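Local coordinates for protein 11S globulin subunit beta (Cucurbita maxima, PDB 2E9Q) that serves as a seed storage protein whose mature form is a hexamer of subunits, each an acidic and a basic chain linked by a disulfide, at residues 41-46 with 240-245; 48-53 with 184-189; 68-73 with 153-158; 180-185 with 236-241. All blocks are in the same frame, centred on the assembly; numbering follows the deposited sequence. Where two conformers were deposited one is given.

Interaction 1. Residues 41-46 with 240-245; sequences AEAEAG and DRIVQV. Unlike the reference sequence in segment 41-46: Gly-46 (reference Ile).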
loop_
_atom_site.group_PDB
_atom_site.type_symbol
_atom_site.label_atom_id
_atom_site.label_comp_id
_atom_site.label_asym_id
_atom_site.label_seq_id
_atom_site.Cartn_x
_atom_site.Cartn_y
_atom_site.Cartn_z
ATOM N N ALA A 41 32.214 9.284 0.129
ATOM C CA ALA A 41 32.895 8.736 -1.042
ATOM C C ALA A 41 33.457 9.881 -1.891
ATOM O O ALA A 41 32.716 10.701 -2.447
ATOM C CB ALA A 41 31.934 7.889 -1.874
ATOM N N GLU A 42 34.778 9.933 -1.981
ATOM C CA GLU A 42 35.467 10.966 -2.739
ATOM C C GLU A 42 35.498 10.604 -4.218
ATOM O O GLU A 42 35.738 9.459 -4.590
ATOM C CB GLU A 42 36.897 11.128 -2.199
ATOM C CG GLU A 42 36.969 11.627 -0.752
ATOM C CD GLU A 42 36.684 13.114 -0.628
ATOM O OE1 GLU A 42 36.295 13.560 0.478
ATOM O OE2 GLU A 42 36.860 13.834 -1.642
ATOM N N ALA A 43 35.246 11.584 -5.066
ATOM C CA ALA A 43 35.269 11.335 -6.496
ATOM C C ALA A 43 36.260 12.288 -7.151
ATOM O O ALA A 43 36.776 13.200 -6.507
ATOM C CB ALA A 43 33.867 11.532 -7.092
ATOM N N GLU A 44 36.519 12.069 -8.430
ATOM C CA GLU A 44 37.441 12.911 -9.166
ATOM C C GLU A 44 37.031 14.374 -9.128
ATOM O O GLU A 44 37.875 15.246 -8.920
ATOM C CB GLU A 44 37.541 12.434 -10.618
ATOM C CG GLU A 44 38.405 13.324 -11.511
ATOM C CD GLU A 44 38.505 12.797 -12.934
ATOM O OE1 GLU A 44 39.590 12.316 -13.325
ATOM O OE2 GLU A 44 37.489 12.857 -13.660
ATOM N N ALA A 45 35.740 14.653 -9.291
ATOM C CA ALA A 45 35.280 16.039 -9.308
ATOM C C ALA A 45 34.332 16.457 -8.194
ATOM O O ALA A 45 33.585 17.419 -8.343
ATOM C CB ALA A 45 34.647 16.345 -10.660
ATOM N N GLY A 46 34.370 15.753 -7.072
ATOM C CA GLY A 46 33.495 16.101 -5.969
ATOM C C GLY A 46 33.442 14.970 -4.972
ATOM O O GLY A 46 34.337 14.127 -4.948
ATOM N N ASP A 240 35.258 7.177 -9.712
ATOM C CA ASP A 240 34.045 6.998 -8.920
ATOM C C ASP A 240 32.841 7.628 -9.649
ATOM O O ASP A 240 32.824 7.675 -10.875
ATOM C CB ASP A 240 34.200 7.575 -7.516
ATOM C CG ASP A 240 33.197 6.975 -6.534
ATOM O OD1 ASP A 240 32.224 7.664 -6.158
ATOM O OD2 ASP A 240 33.378 5.798 -6.150
ATOM N N ARG A 241 31.863 8.140 -8.911
ATOM C CA ARG A 241 30.642 8.675 -9.519
ATOM C C ARG A 241 30.566 10.121 -10.038
ATOM O O ARG A 241 29.659 10.448 -10.814
ATOM C CB ARG A 241 29.479 8.437 -8.556
ATOM C CG ARG A 241 29.301 9.512 -7.502
ATOM C CD ARG A 241 28.573 8.939 -6.291
ATOM N NE ARG A 241 29.405 7.943 -5.625
ATOM C CZ ARG A 241 29.006 6.716 -5.310
ATOM N NH1 ARG A 241 27.771 6.336 -5.601
ATOM N NH2 ARG A 241 29.848 5.865 -4.720
ATOM N N ILE A 242 31.475 10.992 -9.601
ATOM C CA ILE A 242 31.463 12.376 -10.062
ATOM C C ILE A 242 32.752 12.599 -10.860
ATOM O O ILE A 242 33.845 12.596 -10.293
ATOM C CB ILE A 242 31.387 13.353 -8.870
ATOM C CG1 ILE A 242 30.180 13.010 -7.985
ATOM C CG2 ILE A 242 31.264 14.783 -9.369
ATOM C CD1 ILE A 242 30.085 13.842 -6.715
ATOM N N VAL A 243 32.626 12.784 -12.172
ATOM C CA VAL A 243 33.800 12.946 -13.025
ATOM C C VAL A 243 34.067 14.333 -13.626
ATOM O O VAL A 243 33.172 15.167 -13.762
ATOM C CB VAL A 243 33.757 11.931 -14.177
ATOM C CG1 VAL A 243 33.562 10.526 -13.621
ATOM C CG2 VAL A 243 32.628 12.280 -15.138
ATOM N N GLN A 244 35.325 14.565 -13.982
ATOM C CA GLN A 244 35.732 15.827 -14.587
ATOM C C GLN A 244 35.431 15.710 -16.077
ATOM O O GLN A 244 35.853 14.751 -16.721
ATOM C CB GLN A 244 37.235 16.043 -14.392
ATOM C CG GLN A 244 37.711 17.461 -14.671
ATOM C CD GLN A 244 37.440 18.395 -13.505
ATOM O OE1 GLN A 244 37.709 19.598 -13.573
ATOM N NE2 GLN A 244 36.913 17.838 -12.417
ATOM N N VAL A 245 34.684 16.662 -16.623
ATOM C CA VAL A 245 34.375 16.619 -18.050
ATOM C C VAL A 245 35.588 17.160 -18.803
ATOM O O VAL A 245 36.149 18.198 -18.445
ATOM C CB VAL A 245 33.142 17.477 -18.407
ATOM C CG1 VAL A 245 31.947 17.030 -17.584
ATOM C CG2 VAL A 245 33.436 18.934 -18.173
HETATM O O HOH W 1 37.372 12.343 -16.458
#
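Glu-44 reaches from the turn that follows strand 39-43 across to strand 242-244. Its CB lies 3.7 Å from Ile-242 O. CG stands anti to the backbone N (chi1 175°) and comes near Gln-244 CB, and CD passes 3.8 Å from Gln-244 CB. At the tip OE2 accepts the N-H of Gln-244 at 2.8 Å in a nearly straight bond (168°), met on the anti side of the carboxylate. A water donates both to this OE2 and to Gln-244 O. The small alanines let the turn sit close: Ala-45 N donates to Ile-242 O at 3.0 Å, Ala-43 CB packs 3.6 Å from Ile-242 CB, and Ala-45 CB meets Ile-242 CG2. Asp-240 rests its CB 4.0 Å from Ala-43 CB, while its OD1 accepts both N and NE of Arg-241 from the same face of the carboxylate, the latter as a salt bridge of 2.9 Å. Arg-241 gives NH1 to Glu-187 in a second salt bridge. An alanine at Asp-240 would keep the CB contact but is likely to leave N and NE of Arg-241 without their shared acceptor, the guanidinium then held mainly by Glu-187. The hairpin turn thus meets strand 242-244, which belongs to the other sheet of the cupin barrel, through one backbone bond, with a side-chain carboxylate doing the work of a second strand carbonyl.

Interaction 2. Residues 48-53 with 184-189; sequences TEVWDQ and EQVERG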
loop_
_atom_site.group_PDB
_atom_site.type_symbol
_atom_site.label_atom_id
_atom_site.label_comp_id
_atom_site.label_asym_id
_atom_site.label_seq_id
_atom_site.Cartn_x
_atom_site.Cartn_y
_atom_site.Cartn_z
ATOM N N THR A 48 30.523 12.483 -2.268
ATOM C CA THR A 48 29.189 12.119 -1.821
ATOM C C THR A 48 29.143 11.719 -0.353
ATOM O O THR A 48 29.908 10.863 0.097
ATOM C CB THR A 48 28.672 10.940 -2.649
ATOM O OG1 THR A 48 28.644 11.319 -4.028
ATOM C CG2 THR A 48 27.281 10.505 -2.176
ATOM N N GLU A 49 28.224 12.332 0.379
ATOM C CA GLU A 49 28.045 12.043 1.785
ATOM C C GLU A 49 26.686 11.357 1.971
ATOM O O GLU A 49 25.692 11.739 1.327
ATOM C CB GLU A 49 28.108 13.343 2.584
ATOM C CG GLU A 49 29.481 14.024 2.543
ATOM C CD GLU A 49 29.485 15.352 3.271
ATOM O OE1 GLU A 49 29.020 16.358 2.692
ATOM O OE2 GLU A 49 29.933 15.384 4.434
ATOM N N VAL A 50 26.650 10.345 2.842
ATOM C CA VAL A 50 25.424 9.593 3.099
ATOM C C VAL A 50 25.081 9.509 4.579
ATOM O O VAL A 50 25.959 9.274 5.414
ATOM C CB VAL A 50 25.539 8.166 2.542
ATOM C CG1 VAL A 50 24.225 7.439 2.704
ATOM C CG2 VAL A 50 25.941 8.213 1.072
ATOM N N TRP A 51 23.809 9.716 4.909
ATOM C CA TRP A 51 23.380 9.640 6.297
ATOM C C TRP A 51 23.153 8.171 6.667
ATOM O O TRP A 51 23.178 7.294 5.798
ATOM C CB TRP A 51 22.111 10.466 6.530
ATOM C CG TRP A 51 22.375 11.912 6.848
ATOM C CD1 TRP A 51 22.216 12.531 8.060
ATOM C CD2 TRP A 51 22.809 12.930 5.933
ATOM N NE1 TRP A 51 22.515 13.873 7.954
ATOM C CE2 TRP A 51 22.881 14.143 6.660
ATOM C CE3 TRP A 51 23.141 12.934 4.570
ATOM C CZ2 TRP A 51 23.274 15.356 6.064
ATOM C CZ3 TRP A 51 23.533 14.141 3.977
ATOM C CH2 TRP A 51 23.596 15.333 4.728
ATOM N N ASP A 52 22.948 7.904 7.951
ATOM C CA ASP A 52 22.776 6.527 8.411
ATOM C C ASP A 52 21.384 5.970 8.181
ATOM O O ASP A 52 20.469 6.262 8.928
ATOM C CB ASP A 52 23.134 6.419 9.895
ATOM C CG ASP A 52 23.068 4.987 10.407
ATOM O OD1 ASP A 52 23.255 4.043 9.613
ATOM O OD2 ASP A 52 22.845 4.805 11.616
ATOM N N GLN A 53 21.245 5.160 7.138
ATOM C CA GLN A 53 19.967 4.551 6.797
ATOM C C GLN A 53 19.387 3.766 7.980
ATOM O O GLN A 53 18.170 3.753 8.183
ATOM C CB GLN A 53 20.131 3.623 5.590
ATOM C CG GLN A 53 21.477 2.911 5.563
ATOM C CD GLN A 53 22.594 3.811 5.046
ATOM O OE1 GLN A 53 22.766 3.969 3.835
ATOM N NE2 GLN A 53 23.345 4.419 5.961
ATOM N N GLU A 184 31.735 3.115 -5.793
ATOM C CA GLU A 184 31.779 2.218 -4.649
ATOM C C GLU A 184 30.449 2.451 -3.936
ATOM O O GLU A 184 30.380 3.231 -2.991
ATOM C CB GLU A 184 32.955 2.584 -3.743
ATOM C CG GLU A 184 33.872 1.405 -3.439
ATOM C CD GLU A 184 35.286 1.834 -3.083
ATOM O OE1 GLU A 184 35.456 2.555 -2.076
ATOM O OE2 GLU A 184 36.230 1.452 -3.816
ATOM N N GLN A 185 29.395 1.786 -4.418
ATOM C CA GLN A 185 28.043 1.932 -3.869
ATOM C C GLN A 185 28.044 2.166 -2.365
ATOM O O GLN A 185 28.320 1.256 -1.577
ATOM C CB GLN A 185 27.222 0.680 -4.198
ATOM C CG GLN A 185 25.860 0.971 -4.820
ATOM C CD GLN A 185 25.966 1.697 -6.151
ATOM O OE1 GLN A 185 26.406 1.132 -7.150
ATOM N NE2 GLN A 185 25.569 2.960 -6.164
ATOM N N VAL A 186 27.737 3.403 -1.982
ATOM C CA VAL A 186 27.711 3.802 -0.580
ATOM C C VAL A 186 26.307 4.201 -0.133
ATOM O O VAL A 186 26.060 4.380 1.062
ATOM C CB VAL A 186 28.673 4.990 -0.321
ATOM C CG1 VAL A 186 28.247 6.199 -1.147
ATOM C CG2 VAL A 186 28.699 5.329 1.177
ATOM N N GLU A 187 25.398 4.348 -1.096
ATOM C CA GLU A 187 24.016 4.706 -0.793
ATOM C C GLU A 187 23.580 3.823 0.370
ATOM O O GLU A 187 22.938 4.288 1.314
ATOM C CB GLU A 187 23.115 4.460 -2.007
ATOM C CG GLU A 187 23.578 5.169 -3.272
ATOM C CD GLU A 187 24.788 4.508 -3.910
ATOM O OE1 GLU A 187 25.356 5.086 -4.858
ATOM O OE2 GLU A 187 25.167 3.402 -3.470
ATOM N N ARG A 188 23.955 2.549 0.295
ATOM C CA ARG A 188 23.649 1.572 1.338
ATOM C C ARG A 188 24.825 0.602 1.450
ATOM O O ARG A 188 24.864 -0.249 2.344
ATOM C CB ARG A 188 22.373 0.806 0.992
ATOM C CG ARG A 188 21.185 1.699 0.659
ATOM C CD ARG A 188 20.851 2.647 1.802
ATOM N NE ARG A 188 20.304 1.963 2.967
ATOM C CZ ARG A 188 19.030 1.619 3.096
ATOM N NH1 ARG A 188 18.167 1.893 2.128
ATOM N NH2 ARG A 188 18.612 1.016 4.204
ATOM N N GLY A 189 25.774 0.742 0.527
ATOM C CA GLY A 189 26.964 -0.097 0.513
ATOM C C GLY A 189 26.714 -1.590 0.583
ATOM O O GLY A 189 26.283 -2.209 -0.387
#
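Gln-53 sets its CB over one face of the Arg-188 guanidinium, 3.4 Å from Arg-188 CZ. The two chains slide past each other in opposite directions, with amide and guanidinium planes 35° apart. This is the N-terminal cupin domain, a beta-barrel fold, at the place where strand 46-50 runs out into a loop and meets the irregular loop that follows strand 176-178. Gln-53 CG is held between its own backbone N and carbonyl carbon (chi1 35°), and it comes within 3.0 Å of Arg-188 NE, a tight approach. Arg-188 bends at chi2 and chi3, and a hydrogen bond from its NH1 to Pro-172 O gives the buried charge a partner. A long, flat-ended arginine suits the spot, since its face can take a methylene group while NH1 bonds to Pro-172 O.

Beside this pair lies an apolar patch. Val-50 and Val-186 also pass in opposite directions, branch against branch, and Val-50 CG2 touches Val-186 CG1 at 3.8 Å. Beta-branched valine suits a strand and offers two methyls close to the backbone, within reach of the loop. Val-186 also rests on Arg-39 and Ala-41 of the neighbouring strand 39-43, so the loop bridges both strands of the hairpin. The Glu-187 carboxylate goes to Arg-241, yet its backbone stays in the contact: Val-50 CG1 lies 3.7 Å from Glu-187 O.

Interaction 3. Residues 68-73 with 153-158; sequences HTIRPK and SDLVLI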
loop_
_atom_site.group_PDB
_atom_site.type_symbol
_atom_site.label_atom_id
_atom_site.label_comp_id
_atom_site.label_asym_id
_atom_site.label_seq_id
_atom_site.Cartn_x
_atom_site.Cartn_y
_atom_site.Cartn_z
ATOM N N HIS A 68 25.448 15.573 -2.348
ATOM C CA HIS A 68 26.460 15.552 -3.379
ATOM C C HIS A 68 27.094 16.922 -3.507
ATOM O O HIS A 68 26.413 17.943 -3.515
ATOM C CB HIS A 68 25.845 15.160 -4.717
ATOM C CG HIS A 68 25.566 13.698 -4.857
ATOM N ND1 HIS A 68 24.374 13.211 -5.347
ATOM C CD2 HIS A 68 26.352 12.618 -4.639
ATOM C CE1 HIS A 68 24.440 11.894 -5.429
ATOM N NE2 HIS A 68 25.632 11.510 -5.005
ATOM N N THR A 69 28.412 16.939 -3.605
ATOM C CA THR A 69 29.134 18.183 -3.762
ATOM C C THR A 69 29.916 18.020 -5.043
ATOM O O THR A 69 30.898 17.278 -5.097
ATOM C CB THR A 69 30.070 18.434 -2.578
ATOM O OG1 THR A 69 29.280 18.728 -1.414
ATOM C CG2 THR A 69 30.987 19.607 -2.870
ATOM N N ILE A 70 29.457 18.701 -6.085
ATOM C CA ILE A 70 30.091 18.604 -7.383
ATOM C C ILE A 70 30.846 19.877 -7.695
ATOM O O ILE A 70 30.288 20.979 -7.687
ATOM C CB ILE A 70 29.033 18.323 -8.466
ATOM C CG1 ILE A 70 28.216 17.093 -8.048
ATOM C CG2 ILE A 70 29.704 18.085 -9.827
ATOM C CD1 ILE A 70 26.999 16.859 -8.886
ATOM N N ARG A 71 32.134 19.721 -7.959
ATOM C CA ARG A 71 32.970 20.871 -8.256
ATOM C C ARG A 71 32.779 21.287 -9.706
ATOM O O ARG A 71 32.325 20.491 -10.536
ATOM C CB ARG A 71 34.439 20.513 -8.030
ATOM C CG ARG A 71 34.751 19.956 -6.654
ATOM C CD ARG A 71 36.045 19.155 -6.687
ATOM N NE ARG A 71 36.289 18.470 -5.424
ATOM C CZ ARG A 71 37.001 17.360 -5.308
ATOM N NH1 ARG A 71 37.542 16.804 -6.381
ATOM N NH2 ARG A 71 37.165 16.800 -4.120
ATOM N N PRO A 72 33.111 22.548 -10.029
ATOM C CA PRO A 72 32.975 23.069 -11.392
ATOM C C PRO A 72 33.451 22.075 -12.437
ATOM O O PRO A 72 34.493 21.438 -12.271
ATOM C CB PRO A 72 33.812 24.330 -11.348
ATOM C CG PRO A 72 33.486 24.852 -9.973
ATOM C CD PRO A 72 33.632 23.593 -9.128
ATOM N N LYS A 73 32.665 21.940 -13.501
ATOM C CA LYS A 73 32.967 21.020 -14.592
ATOM C C LYS A 73 32.744 19.580 -14.149
ATOM O O LYS A 73 33.160 18.641 -14.826
ATOM C CB LYS A 73 34.415 21.192 -15.075
ATOM C CG LYS A 73 34.763 22.599 -15.577
ATOM C CD LYS A 73 33.900 23.016 -16.766
ATOM C CE LYS A 73 34.214 24.440 -17.221
ATOM N NZ LYS A 73 33.333 24.898 -18.340
ATOM N N SER A 153 30.903 28.063 -8.509
ATOM C CA SER A 153 30.866 27.575 -7.135
ATOM C C SER A 153 30.639 26.069 -7.186
ATOM O O SER A 153 30.389 25.512 -8.253
ATOM C CB SER A 153 29.700 28.212 -6.377
ATOM O OG SER A 153 28.469 27.632 -6.782
ATOM N N ASP A 154 30.721 25.406 -6.039
ATOM C CA ASP A 154 30.477 23.967 -5.997
ATOM C C ASP A 154 28.969 23.753 -6.060
ATOM O O ASP A 154 28.202 24.529 -5.504
ATOM C CB ASP A 154 30.995 23.344 -4.693
ATOM C CG ASP A 154 32.507 23.353 -4.587
ATOM O OD1 ASP A 154 33.187 22.787 -5.474
ATOM O OD2 ASP A 154 33.016 23.918 -3.598
ATOM N N LEU A 155 28.548 22.691 -6.725
ATOM C CA LEU A 155 27.128 22.386 -6.825
ATOM C C LEU A 155 26.769 21.482 -5.641
ATOM O O LEU A 155 27.245 20.352 -5.578
ATOM C CB LEU A 155 26.860 21.641 -8.131
ATOM C CG LEU A 155 25.534 21.839 -8.855
ATOM C CD1 LEU A 155 25.294 20.627 -9.727
ATOM C CD2 LEU A 155 24.392 22.041 -7.871
ATOM N N VAL A 156 25.951 21.974 -4.711
ATOM C CA VAL A 156 25.543 21.184 -3.539
ATOM C C VAL A 156 24.082 20.711 -3.641
ATOM O O VAL A 156 23.149 21.525 -3.664
ATOM C CB VAL A 156 25.728 21.995 -2.220
ATOM C CG1 VAL A 156 25.383 21.131 -1.011
ATOM C CG2 VAL A 156 27.170 22.501 -2.109
ATOM N N LEU A 157 23.905 19.390 -3.682
ATOM C CA LEU A 157 22.591 18.761 -3.813
ATOM C C LEU A 157 22.146 17.893 -2.634
ATOM O O LEU A 157 22.836 16.939 -2.243
ATOM C CB LEU A 157 22.579 17.896 -5.059
ATOM C CG LEU A 157 23.161 18.613 -6.275
ATOM C CD1 LEU A 157 23.446 17.614 -7.381
ATOM C CD2 LEU A 157 22.194 19.690 -6.715
ATOM N N ILE A 158 20.975 18.212 -2.094
ATOM C CA ILE A 158 20.407 17.455 -0.992
ATOM C C ILE A 158 19.405 16.444 -1.563
ATOM O O ILE A 158 18.299 16.803 -1.965
ATOM C CB ILE A 158 19.696 18.391 -0.007
ATOM C CG1 ILE A 158 20.622 19.556 0.367
ATOM C CG2 ILE A 158 19.277 17.605 1.227
ATOM C CD1 ILE A 158 21.964 19.123 0.963
#
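His-68 and Leu-157, on strands 63-70 and 155-162, exchange backbone hydrogen bonds, His-68 N to Leu-157 O and Leu-157 N to His-68 O, both 2.9 Å. Ile-70 and Leu-155 do the same, Ile-70 N reaching Leu-155 O at 2.8 Å and Leu-155 N reaching Ile-70 O at 2.6 Å. Between them Thr-69 faces Val-156 as a non-hydrogen-bonded pair, where Thr-69 CA makes a CA-H...O contact to Leu-155 O and Val-156 CA one to His-68 O. The strand axes run 164° apart, nearly antiparallel, in the large sheet of the N-terminal cupin barrel, where strand 155-162 lies between 63-70 and 85-91. Ile-70, Leu-155 and Leu-157 share one face, and Leu-157 reaches Met-147 on the opposing sheet, a setting that calls for bulky aliphatic chains. Across the strands Ile-70 CD1 meets Leu-157 CD1 at 3.9 Å, and Ile-70 CB lies against Leu-155 CB. On the other face Thr-69 CG2 approaches Asp-154 CB. Past the strand ends Asp-154 CG is anti to its carbonyl carbon (chi1 -68°), with Asp-154 OD1 3.4 Å from Arg-71 CA, and Pro-72 CG lies 3.6 Å from Ser-153 O.

Interaction 4. Residues 180-185 with 236-241; sequences AGRPEQ and DDERDR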
loop_
_atom_site.group_PDB
_atom_site.type_symbol
_atom_site.label_atom_id
_atom_site.label_comp_id
_atom_site.label_asym_id
_atom_site.label_seq_id
_atom_site.Cartn_x
_atom_site.Cartn_y
_atom_site.Cartn_z
ATOM N N ALA A 180 27.518 4.039 -16.072
ATOM C CA ALA A 180 28.942 4.176 -16.389
ATOM C C ALA A 180 29.816 4.347 -15.158
ATOM O O ALA A 180 29.321 4.598 -14.060
ATOM C CB ALA A 180 29.156 5.352 -17.322
ATOM N N GLY A 181 31.128 4.225 -15.357
ATOM C CA GLY A 181 32.071 4.387 -14.263
ATOM C C GLY A 181 32.122 3.202 -13.319
ATOM O O GLY A 181 31.595 2.137 -13.610
ATOM N N ARG A 182 32.770 3.388 -12.178
ATOM C CA ARG A 182 32.878 2.318 -11.199
ATOM C C ARG A 182 32.743 2.929 -9.815
ATOM O O ARG A 182 33.733 3.212 -9.143
ATOM C CB ARG A 182 34.222 1.621 -11.340
ATOM C CG ARG A 182 34.274 0.251 -10.720
ATOM C CD ARG A 182 35.696 -0.256 -10.787
ATOM N NE ARG A 182 36.593 0.600 -10.012
ATOM C CZ ARG A 182 37.902 0.694 -10.218
ATOM N NH1 ARG A 182 38.639 1.499 -9.459
ATOM N NH2 ARG A 182 38.476 -0.009 -11.191
ATOM N N PRO A 183 31.500 3.151 -9.378
ATOM C CA PRO A 183 31.218 3.739 -8.071
ATOM C C PRO A 183 31.265 2.703 -6.961
ATOM O O PRO A 183 30.894 1.547 -7.162
ATOM C CB PRO A 183 29.820 4.296 -8.258
ATOM C CG PRO A 183 29.174 3.206 -9.070
ATOM C CD PRO A 183 30.246 2.860 -10.104
ATOM N N GLU A 184 31.735 3.115 -5.793
ATOM C CA GLU A 184 31.779 2.218 -4.649
ATOM C C GLU A 184 30.449 2.451 -3.936
ATOM O O GLU A 184 30.380 3.231 -2.991
ATOM C CB GLU A 184 32.955 2.584 -3.743
ATOM C CG GLU A 184 33.872 1.405 -3.439
ATOM C CD GLU A 184 35.286 1.834 -3.083
ATOM O OE1 GLU A 184 35.456 2.555 -2.076
ATOM O OE2 GLU A 184 36.230 1.452 -3.816
ATOM N N GLN A 185 29.395 1.786 -4.418
ATOM C CA GLN A 185 28.043 1.932 -3.869
ATOM C C GLN A 185 28.044 2.166 -2.365
ATOM O O GLN A 185 28.320 1.256 -1.577
ATOM C CB GLN A 185 27.222 0.680 -4.198
ATOM C CG GLN A 185 25.860 0.971 -4.820
ATOM C CD GLN A 185 25.966 1.697 -6.151
ATOM O OE1 GLN A 185 26.406 1.132 -7.150
ATOM N NE2 GLN A 185 25.569 2.960 -6.164
ATOM N N ASP A 236 38.602 -0.094 -15.241
ATOM C CA ASP A 236 39.688 0.760 -14.773
ATOM C C ASP A 236 39.353 2.189 -14.392
ATOM O O ASP A 236 40.258 2.985 -14.148
ATOM C CB ASP A 236 40.793 0.798 -15.823
ATOM C CG ASP A 236 41.740 -0.362 -15.695
ATOM O OD1 ASP A 236 41.270 -1.522 -15.730
ATOM O OD2 ASP A 236 42.956 -0.109 -15.552
ATOM N N ASP A 237 38.075 2.534 -14.344
ATOM C CA ASP A 237 37.711 3.894 -13.985
ATOM C C ASP A 237 37.887 4.054 -12.476
ATOM O O ASP A 237 37.211 3.390 -11.693
ATOM C CB ASP A 237 36.262 4.172 -14.383
ATOM C CG ASP A 237 35.954 5.653 -14.471
ATOM O OD1 ASP A 237 36.549 6.443 -13.706
ATOM O OD2 ASP A 237 35.097 6.025 -15.304
ATOM N N GLU A 238 38.802 4.931 -12.075
ATOM C CA GLU A 238 39.075 5.177 -10.659
ATOM C C GLU A 238 38.461 6.496 -10.213
ATOM O O GLU A 238 38.695 6.948 -9.094
ATOM C CB GLU A 238 40.591 5.228 -10.416
ATOM C CG GLU A 238 41.344 3.976 -10.856
ATOM C CD GLU A 238 41.249 2.849 -9.848
ATOM O OE1 GLU A 238 41.609 1.704 -10.194
ATOM O OE2 GLU A 238 40.822 3.112 -8.702
ATOM N N ARG A 239 37.667 7.101 -11.091
ATOM C CA ARG A 239 37.037 8.393 -10.813
ATOM C C ARG A 239 35.809 8.366 -9.918
ATOM O O ARG A 239 35.372 9.404 -9.425
ATOM C CB ARG A 239 36.643 9.067 -12.129
ATOM C CG ARG A 239 37.798 9.412 -13.047
ATOM C CD ARG A 239 37.261 9.979 -14.348
ATOM N NE ARG A 239 36.420 8.990 -15.000
ATOM C CZ ARG A 239 35.595 9.253 -16.004
ATOM N NH1 ARG A 239 34.870 8.278 -16.529
ATOM N NH2 ARG A 239 35.495 10.488 -16.475
ATOM N N ASP A 240 35.258 7.177 -9.712
ATOM C CA ASP A 240 34.045 6.998 -8.920
ATOM C C ASP A 240 32.841 7.628 -9.649
ATOM O O ASP A 240 32.824 7.675 -10.875
ATOM C CB ASP A 240 34.200 7.575 -7.516
ATOM C CG ASP A 240 33.197 6.975 -6.534
ATOM O OD1 ASP A 240 32.224 7.664 -6.158
ATOM O OD2 ASP A 240 33.378 5.798 -6.150
ATOM N N ARG A 241 31.863 8.140 -8.911
ATOM C CA ARG A 241 30.642 8.675 -9.519
ATOM C C ARG A 241 30.566 10.121 -10.038
ATOM O O ARG A 241 29.659 10.448 -10.814
ATOM C CB ARG A 241 29.479 8.437 -8.556
ATOM C CG ARG A 241 29.301 9.512 -7.502
ATOM C CD ARG A 241 28.573 8.939 -6.291
ATOM N NE ARG A 241 29.405 7.943 -5.625
ATOM C CZ ARG A 241 29.006 6.716 -5.310
ATOM N NH1 ARG A 241 27.771 6.336 -5.601
ATOM N NH2 ARG A 241 29.848 5.865 -4.720
HETATM O O HOH W 2 35.983 4.679 -9.476
HETATM O O HOH W 3 34.052 5.723 -11.876
#
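Arg-182 and Glu-238 form the salt bridge between the two segments, with Arg-182 NH1 2.8 Å from Glu-238 OE2. Arg-182 CG is anti to the backbone N (chi1 -161°) and the chain bends at chi3; the two side chains lie side by side and point the same way, their guanidinium and carboxylate planes 79° apart. Arginine suits this place because its flat end serves twice: Asp-237 O sits over the centre of one guanidinium face, 3.1 Å from Arg-182 CZ. Within 236-241, Arg-239 grips the Asp-237 carboxylate side-on, NH1 to OD2 at 2.6 Å and NE to OD1 at 2.9 Å, and gives NH2 to Asn-427 O of the second subunit.

Among the hydrogen bonds, Glu-184 N donates to Asp-240 OD2 at 3.2 Å, meeting the syn side of the carboxylate 28° out of its plane. Arg-241 NH2 adds a weak bond to Glu-184 O, although this guanidinium has its stronger partner in Glu-187. A lysine in place of Asp-240 would probably leave the Glu-184 N-H without its acceptor and set a positive charge beside the Arg-241 guanidinium.

Two waters bridge the backbones. One donates to Arg-182 O and Asp-237 O and accepts from Asp-240 N; the other accepts from Arg-182 N and donates to Asp-240 O.

Packing is lighter: Pro-183 CB lies over one face of the Arg-241 guanidinium, toward its rim.

An inverse gamma turn centred on Glu-184 shapes the loop after strand 176-178, and an Asx turn, Asp-237 OD1 accepting from Arg-239 N, the loop leading into strand 242-244 of the cupin domain.

Overall arrangement
Interaction 3 is regular sheet pairing inside the N-terminal cupin barrel, built on backbone bonds and aliphatic packing, and no other chain of the assembly touches it. Interaction 2 is the one whose touching residues are all buried; it joins a strand end to a loop by side-chain overlap. Interactions 1 and 4 lie farther from the centre of the chain, combine buried and exposed residues, and rely on carboxylates, guanidinia and bridging waters. Interactions 1, 2 and 4 all touch the second subunit. Interactions 1 and 4 share Asp-240 and Arg-241, and the salt bridge from Arg-241 to Glu-187 ties both to interaction 2. Strands 39-43, 46-50 and 63-70 are successive neighbours in one sheet, linking interactions 1, 2 and 3.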